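Local atomic coordinates of tropomodulin (Caenorhabditis elegans, PDB entry 1PGV), a protein that probably caps the pointed end of actin filaments, blocking their growth and shrinkage there, its C-terminal leucine-rich-repeat-like domain being the part described here. Residues Phe75-Thr80 with Leu103-Asn108; Ser99-Asn104 with Ser127-Lys132. All blocks are in the same frame, centred on the assembly; numbering follows the deposited sequence. Where two conformers were deposited one is given.

Interaction 1. Residues Phe75-Thr80 with Leu103-Asn108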
loop_
_atom_site.group_PDB
_atom_site.type_symbol
_atom_site.label_atom_id
_atom_site.label_comp_id
_atom_site.label_asym_id
_atom_site.label_seq_id
_atom_site.Cartn_x
_atom_site.Cartn_y
_atom_site.Cartn_z
ATOM N N PHE A 75 -6.619 -4.266 -0.917
ATOM C CA PHE A 75 -6.039 -4.724 -2.171
ATOM C C PHE A 75 -4.734 -5.423 -1.821
ATOM O O PHE A 75 -3.798 -4.799 -1.323
ATOM C CB PHE A 75 -5.800 -3.527 -3.098
ATOM C CG PHE A 75 -5.408 -3.906 -4.502
ATOM C CD1 PHE A 75 -5.723 -5.160 -5.018
ATOM C CD2 PHE A 75 -4.754 -2.991 -5.323
ATOM C CE1 PHE A 75 -5.395 -5.496 -6.333
ATOM C CE2 PHE A 75 -4.422 -3.318 -6.640
ATOM C CZ PHE A 75 -4.745 -4.572 -7.143
ATOM N N SER A 76 -4.684 -6.732 -2.052
ATOM C CA SER A 76 -3.495 -7.502 -1.719
ATOM C C SER A 76 -2.929 -8.227 -2.934
ATOM O O SER A 76 -3.648 -8.941 -3.639
ATOM C CB SER A 76 -3.821 -8.515 -0.618
ATOM O OG SER A 76 -2.641 -9.086 -0.082
ATOM N N LEU A 77 -1.634 -8.028 -3.170
ATOM C CA LEU A 77 -0.936 -8.651 -4.291
ATOM C C LEU A 77 0.363 -9.255 -3.781
ATOM O O LEU A 77 1.394 -9.190 -4.456
ATOM C CB LEU A 77 -0.596 -7.618 -5.369
ATOM C CG LEU A 77 -1.622 -6.576 -5.803
ATOM C CD1 LEU A 77 -1.741 -5.498 -4.732
ATOM C CD2 LEU A 77 -1.174 -5.952 -7.124
ATOM N N ALA A 78 0.319 -9.829 -2.586
ATOM C CA ALA A 78 1.501 -10.434 -1.995
ATOM C C ALA A 78 1.932 -11.669 -2.774
ATOM O O ALA A 78 1.102 -12.436 -3.257
ATOM C CB ALA A 78 1.231 -10.811 -0.541
ATOM N N ASN A 79 3.241 -11.846 -2.896
ATOM C CA ASN A 79 3.792 -12.998 -3.591
ATOM C C ASN A 79 3.145 -13.262 -4.951
ATOM O O ASN A 79 2.620 -14.348 -5.198
ATOM C CB ASN A 79 3.664 -14.232 -2.698
ATOM C CG ASN A 79 4.435 -15.419 -3.229
ATOM O OD1 ASN A 79 5.606 -15.299 -3.599
ATOM N ND2 ASN A 79 3.789 -16.582 -3.252
ATOM N N THR A 80 3.176 -12.259 -5.824
ATOM C CA THR A 80 2.625 -12.390 -7.168
ATOM C C THR A 80 3.753 -12.183 -8.178
ATOM O O THR A 80 3.508 -12.030 -9.373
ATOM C CB THR A 80 1.526 -11.349 -7.444
ATOM O OG1 THR A 80 2.014 -10.041 -7.124
ATOM C CG2 THR A 80 0.285 -11.649 -6.608
ATOM N N LEU A 103 -3.115 -2.093 1.861
ATOM C CA LEU A 103 -2.415 -2.377 0.615
ATOM C C LEU A 103 -1.279 -3.315 0.969
ATOM O O LEU A 103 -0.436 -2.988 1.803
ATOM C CB LEU A 103 -1.859 -1.093 -0.005
ATOM C CG LEU A 103 -1.093 -1.305 -1.316
ATOM C CD1 LEU A 103 -2.020 -1.922 -2.351
ATOM C CD2 LEU A 103 -0.537 0.033 -1.811
ATOM N N ASN A 104 -1.266 -4.488 0.345
ATOM C CA ASN A 104 -0.235 -5.482 0.614
ATOM C C ASN A 104 0.519 -5.870 -0.657
ATOM O O ASN A 104 -0.057 -6.456 -1.572
ATOM C CB ASN A 104 -0.875 -6.728 1.231
ATOM C CG ASN A 104 0.140 -7.785 1.605
ATOM O OD1 ASN A 104 1.347 -7.620 1.388
ATOM N ND2 ASN A 104 -0.341 -8.884 2.181
ATOM N N VAL A 105 1.805 -5.533 -0.708
ATOM C CA VAL A 105 2.643 -5.862 -1.862
ATOM C C VAL A 105 3.922 -6.560 -1.407
ATOM O O VAL A 105 4.967 -6.460 -2.061
ATOM C CB VAL A 105 3.038 -4.593 -2.660
ATOM C CG1 VAL A 105 1.805 -3.921 -3.223
ATOM C CG2 VAL A 105 3.811 -3.633 -1.768
ATOM N N GLU A 106 3.842 -7.275 -0.289
ATOM C CA GLU A 106 5.012 -7.961 0.246
ATOM C C GLU A 106 5.460 -9.160 -0.594
ATOM O O GLU A 106 4.719 -9.659 -1.440
ATOM C CB GLU A 106 4.736 -8.425 1.681
ATOM C CG GLU A 106 3.867 -9.671 1.776
ATOM C CD GLU A 106 3.459 -10.003 3.206
ATOM O OE1 GLU A 106 4.306 -9.885 4.115
ATOM O OE2 GLU A 106 2.291 -10.395 3.414
ATOM N N SER A 107 6.691 -9.598 -0.347
ATOM C CA SER A 107 7.290 -10.751 -1.015
ATOM C C SER A 107 7.308 -10.719 -2.537
ATOM O O SER A 107 7.027 -11.728 -3.192
ATOM C CB SER A 107 6.602 -12.030 -0.534
ATOM O OG SER A 107 6.820 -12.212 0.854
ATOM N N ASN A 108 7.641 -9.564 -3.103
ATOM C CA ASN A 108 7.717 -9.431 -4.552
ATOM C C ASN A 108 9.117 -8.972 -4.954
ATOM O O ASN A 108 10.085 -9.255 -4.244
ATOM C CB ASN A 108 6.653 -8.452 -5.060
ATOM C CG ASN A 108 5.257 -9.055 -5.029
ATOM O OD1 ASN A 108 5.017 -10.110 -5.620
ATOM N ND2 ASN A 108 4.332 -8.394 -4.337
HETATM O O HOH W 1 6.802 -13.139 -5.548
#
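Asn-108 reaches across to the 75-80 segment with both ends of its carboxamide. Its ND2 donates to Leu-77 O at 3.0 Å, the oxygen lying close to the amide plane, while its OD1 takes the Thr-80 N proton on a lone pair at 2.8 Å. Leu-77 O is gripped twice, for Thr-80 OG1 arrives from the opposite face of that carbonyl, set between its own backbone N and carbonyl carbon (chi1 52°). Ile-82 N also donates to Asn-108 OD1, so the same oxygen holds the chain on its way to helix 84-87. Main-chain bonds continue the pairing: Leu-77 N to Asn-104 O is 2.7 Å and nearly straight (173°), and Asn-79 N to Glu-106 O is 3.0 Å. Asn-104 OD1 closes an Asx turn on Glu-106 N, and Asn-104 ND2 lies 3.7 Å from Ala-78 CB. On the side of the Phe-75 ring, Leu-77 CD1 sits over the ring centre, 3.7 Å above its plane, and touches Val-105 CG1. Leu-100, Leu-103, Val-105 and Asn-108 fit the LxxLxLxxN motif of leucine-rich repeats, whose asparagine bonds neighbouring backbone. Strand 45-47 flanks Phe-75 and Ser-76, strand 130-132 flanks Leu-103 and Asn-104, and helix 90-96 packs against Phe-75, Leu-103 and Val-105.

Interaction 2. Residues Ser99-Asn104 with Ser127-Lys132; sequences SLRVLN and SIVEFK
Arg-101 O is gripped by two successive backbone amides, Val-129 N at 2.8 Å and Glu-130 N at 3.0 Å; the second lies nearly along the C=O axis, the first at a C=O...N angle of 136°. This double acceptance marks where the loop passes into parallel pairing, continued by Leu-103 N to Glu-130 O and Lys-132 N to Leu-103 O. Just before this, Ser-127 OG donates to Leu-100 O at 2.7 Å, in the carbonyl plane on a lone pair; chi1 of 65° sets the hydroxyl between its own N and carbonyl carbon. An alanine here would probably leave Leu-100 O without that donor and let the start of the 127-132 segment shift. The Arg-101 chain, bent at chi2 and chi3, lays one guanidinium face over Val-129 CG1, which lies 3.4 Å from the guanidinium plane, offset toward its rim; a water at the guanidinium edge links NH1 to Ser-127 O. Leu-103 CD2 meets Phe-131 CE2 at 3.9 Å, and Ile-128 CD1 touches Leu-100 CD2. Val-102 CG1 lies along Glu-130, whose OE1 forms a salt bridge with Arg-161. The chemistry thus divides the sheet here: Leu-100, Leu-103 and Ile-128 meet helix 90-96 and Phe-131 helix 112-121, while the opposite face carries Glu-130, Asn-104 and Lys-132, with Val-102 among them.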
loop_
_atom_site.group_PDB
_atom_site.type_symbol
_atom_site.label_atom_id
_atom_site.label_comp_id
_atom_site.label_asym_id
_atom_site.label_seq_id
_atom_site.Cartn_x
_atom_site.Cartn_y
_atom_site.Cartn_z
ATOM N N SER A 99 -10.950 5.407 -0.325
ATOM C CA SER A 99 -11.383 4.255 0.461
ATOM C C SER A 99 -10.365 3.162 0.770
ATOM O O SER A 99 -10.562 2.381 1.702
ATOM C CB SER A 99 -12.596 3.612 -0.225
ATOM O OG SER A 99 -12.271 3.162 -1.538
ATOM N N LEU A 100 -9.281 3.084 -0.001
ATOM C CA LEU A 100 -8.293 2.033 0.233
ATOM C C LEU A 100 -7.690 2.110 1.630
ATOM O O LEU A 100 -7.037 3.094 1.988
ATOM C CB LEU A 100 -7.182 2.099 -0.829
ATOM C CG LEU A 100 -6.211 0.920 -0.872
ATOM C CD1 LEU A 100 -6.975 -0.386 -1.098
ATOM C CD2 LEU A 100 -5.204 1.143 -2.008
ATOM N N ARG A 101 -7.899 1.052 2.409
ATOM C CA ARG A 101 -7.422 0.983 3.783
ATOM C C ARG A 101 -6.212 0.089 3.987
ATOM O O ARG A 101 -5.378 0.346 4.853
ATOM C CB ARG A 101 -8.552 0.475 4.685
ATOM C CG ARG A 101 -9.802 1.321 4.635
ATOM C CD ARG A 101 -9.797 2.334 5.750
ATOM N NE ARG A 101 -9.714 1.663 7.044
ATOM C CZ ARG A 101 -9.650 2.293 8.211
ATOM N NH1 ARG A 101 -9.663 3.619 8.251
ATOM N NH2 ARG A 101 -9.564 1.596 9.336
ATOM N N VAL A 102 -6.129 -0.978 3.204
ATOM C CA VAL A 102 -5.031 -1.919 3.332
ATOM C C VAL A 102 -4.434 -2.223 1.963
ATOM O O VAL A 102 -5.154 -2.534 1.020
ATOM C CB VAL A 102 -5.520 -3.241 3.977
ATOM C CG1 VAL A 102 -4.395 -4.263 4.023
ATOM C CG2 VAL A 102 -6.037 -2.962 5.384
ATOM N N LEU A 103 -3.115 -2.093 1.861
ATOM C CA LEU A 103 -2.415 -2.377 0.615
ATOM C C LEU A 103 -1.279 -3.315 0.969
ATOM O O LEU A 103 -0.436 -2.988 1.803
ATOM C CB LEU A 103 -1.859 -1.093 -0.005
ATOM C CG LEU A 103 -1.093 -1.305 -1.316
ATOM C CD1 LEU A 103 -2.020 -1.922 -2.351
ATOM C CD2 LEU A 103 -0.537 0.033 -1.811
ATOM N N ASN A 104 -1.266 -4.488 0.345
ATOM C CA ASN A 104 -0.235 -5.482 0.614
ATOM C C ASN A 104 0.519 -5.870 -0.657
ATOM O O ASN A 104 -0.057 -6.456 -1.572
ATOM C CB ASN A 104 -0.875 -6.728 1.231
ATOM C CG ASN A 104 0.140 -7.785 1.605
ATOM O OD1 ASN A 104 1.347 -7.620 1.388
ATOM N ND2 ASN A 104 -0.341 -8.884 2.181
ATOM N N SER A 127 -5.936 7.549 3.091
ATOM C CA SER A 127 -6.999 6.580 3.343
ATOM C C SER A 127 -6.396 5.296 3.908
ATOM O O SER A 127 -7.000 4.622 4.741
ATOM C CB SER A 127 -7.747 6.268 2.046
ATOM O OG SER A 127 -6.902 5.612 1.110
ATOM N N ILE A 128 -5.184 4.964 3.468
ATOM C CA ILE A 128 -4.521 3.744 3.914
ATOM C C ILE A 128 -4.079 3.727 5.376
ATOM O O ILE A 128 -3.464 4.683 5.858
ATOM C CB ILE A 128 -3.281 3.439 3.021
ATOM C CG1 ILE A 128 -3.735 3.199 1.578
ATOM C CG2 ILE A 128 -2.525 2.240 3.567
ATOM C CD1 ILE A 128 -2.588 2.990 0.579
ATOM N N VAL A 129 -4.390 2.632 6.076
ATOM C CA VAL A 129 -3.995 2.475 7.477
ATOM C C VAL A 129 -2.999 1.335 7.645
ATOM O O VAL A 129 -2.302 1.249 8.657
ATOM C CB VAL A 129 -5.214 2.218 8.400
ATOM C CG1 VAL A 129 -6.207 3.355 8.258
ATOM C CG2 VAL A 129 -5.854 0.881 8.071
ATOM N N GLU A 130 -2.934 0.453 6.652
ATOM C CA GLU A 130 -1.996 -0.657 6.691
ATOM C C GLU A 130 -1.301 -0.790 5.338
ATOM O O GLU A 130 -1.949 -1.012 4.320
ATOM C CB GLU A 130 -2.714 -1.964 7.028
ATOM C CG GLU A 130 -1.788 -3.168 7.079
ATOM C CD GLU A 130 -2.501 -4.418 7.551
ATOM O OE1 GLU A 130 -3.018 -4.410 8.687
ATOM O OE2 GLU A 130 -2.547 -5.407 6.788
ATOM N N PHE A 131 0.022 -0.652 5.349
ATOM C CA PHE A 131 0.833 -0.754 4.134
ATOM C C PHE A 131 1.911 -1.799 4.409
ATOM O O PHE A 131 2.804 -1.566 5.212
ATOM C CB PHE A 131 1.464 0.615 3.823
ATOM C CG PHE A 131 2.336 0.624 2.596
ATOM C CD1 PHE A 131 3.656 0.196 2.661
ATOM C CD2 PHE A 131 1.828 1.048 1.370
ATOM C CE1 PHE A 131 4.464 0.189 1.518
ATOM C CE2 PHE A 131 2.626 1.045 0.223
ATOM C CZ PHE A 131 3.948 0.612 0.301
ATOM N N LYS A 132 1.815 -2.956 3.766
ATOM C CA LYS A 132 2.792 -4.012 3.992
ATOM C C LYS A 132 3.592 -4.237 2.721
ATOM O O LYS A 132 3.024 -4.382 1.644
ATOM C CB LYS A 132 2.092 -5.313 4.399
ATOM C CG LYS A 132 2.977 -6.258 5.227
ATOM C CD LYS A 132 4.314 -6.561 4.562
ATOM C CE LYS A 132 5.185 -7.443 5.436
ATOM N NZ LYS A 132 5.468 -6.842 6.772
HETATM O O HOH W 2 -9.368 5.357 5.895
#

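How the interactions relate
From the N terminus, the chain runs through strand 74-76 and the turn after it, then helices 84-87 and 90-96, before 103-108 returns beside 75-80; interaction 1 closes that loop of 22 residues. Interaction 2 closes the next, equally long, when 127-132 comes back beside 99-104 after helix 112-121. The second loop starts before the first has ended: the spans overlap over 99-108, both contacts use Leu-103 and Asn-104, and neither nests inside the other. Strand 102-104 is their common member, its two edges serving opposite neighbours: Phe-75 N lies 3.0 Å from Val-102 O and, just past the strand's end, Val-105 N 2.9 Å from Lys-132 O, both probable hydrogen bonds. Together they join three consecutive strands of the parallel sheet.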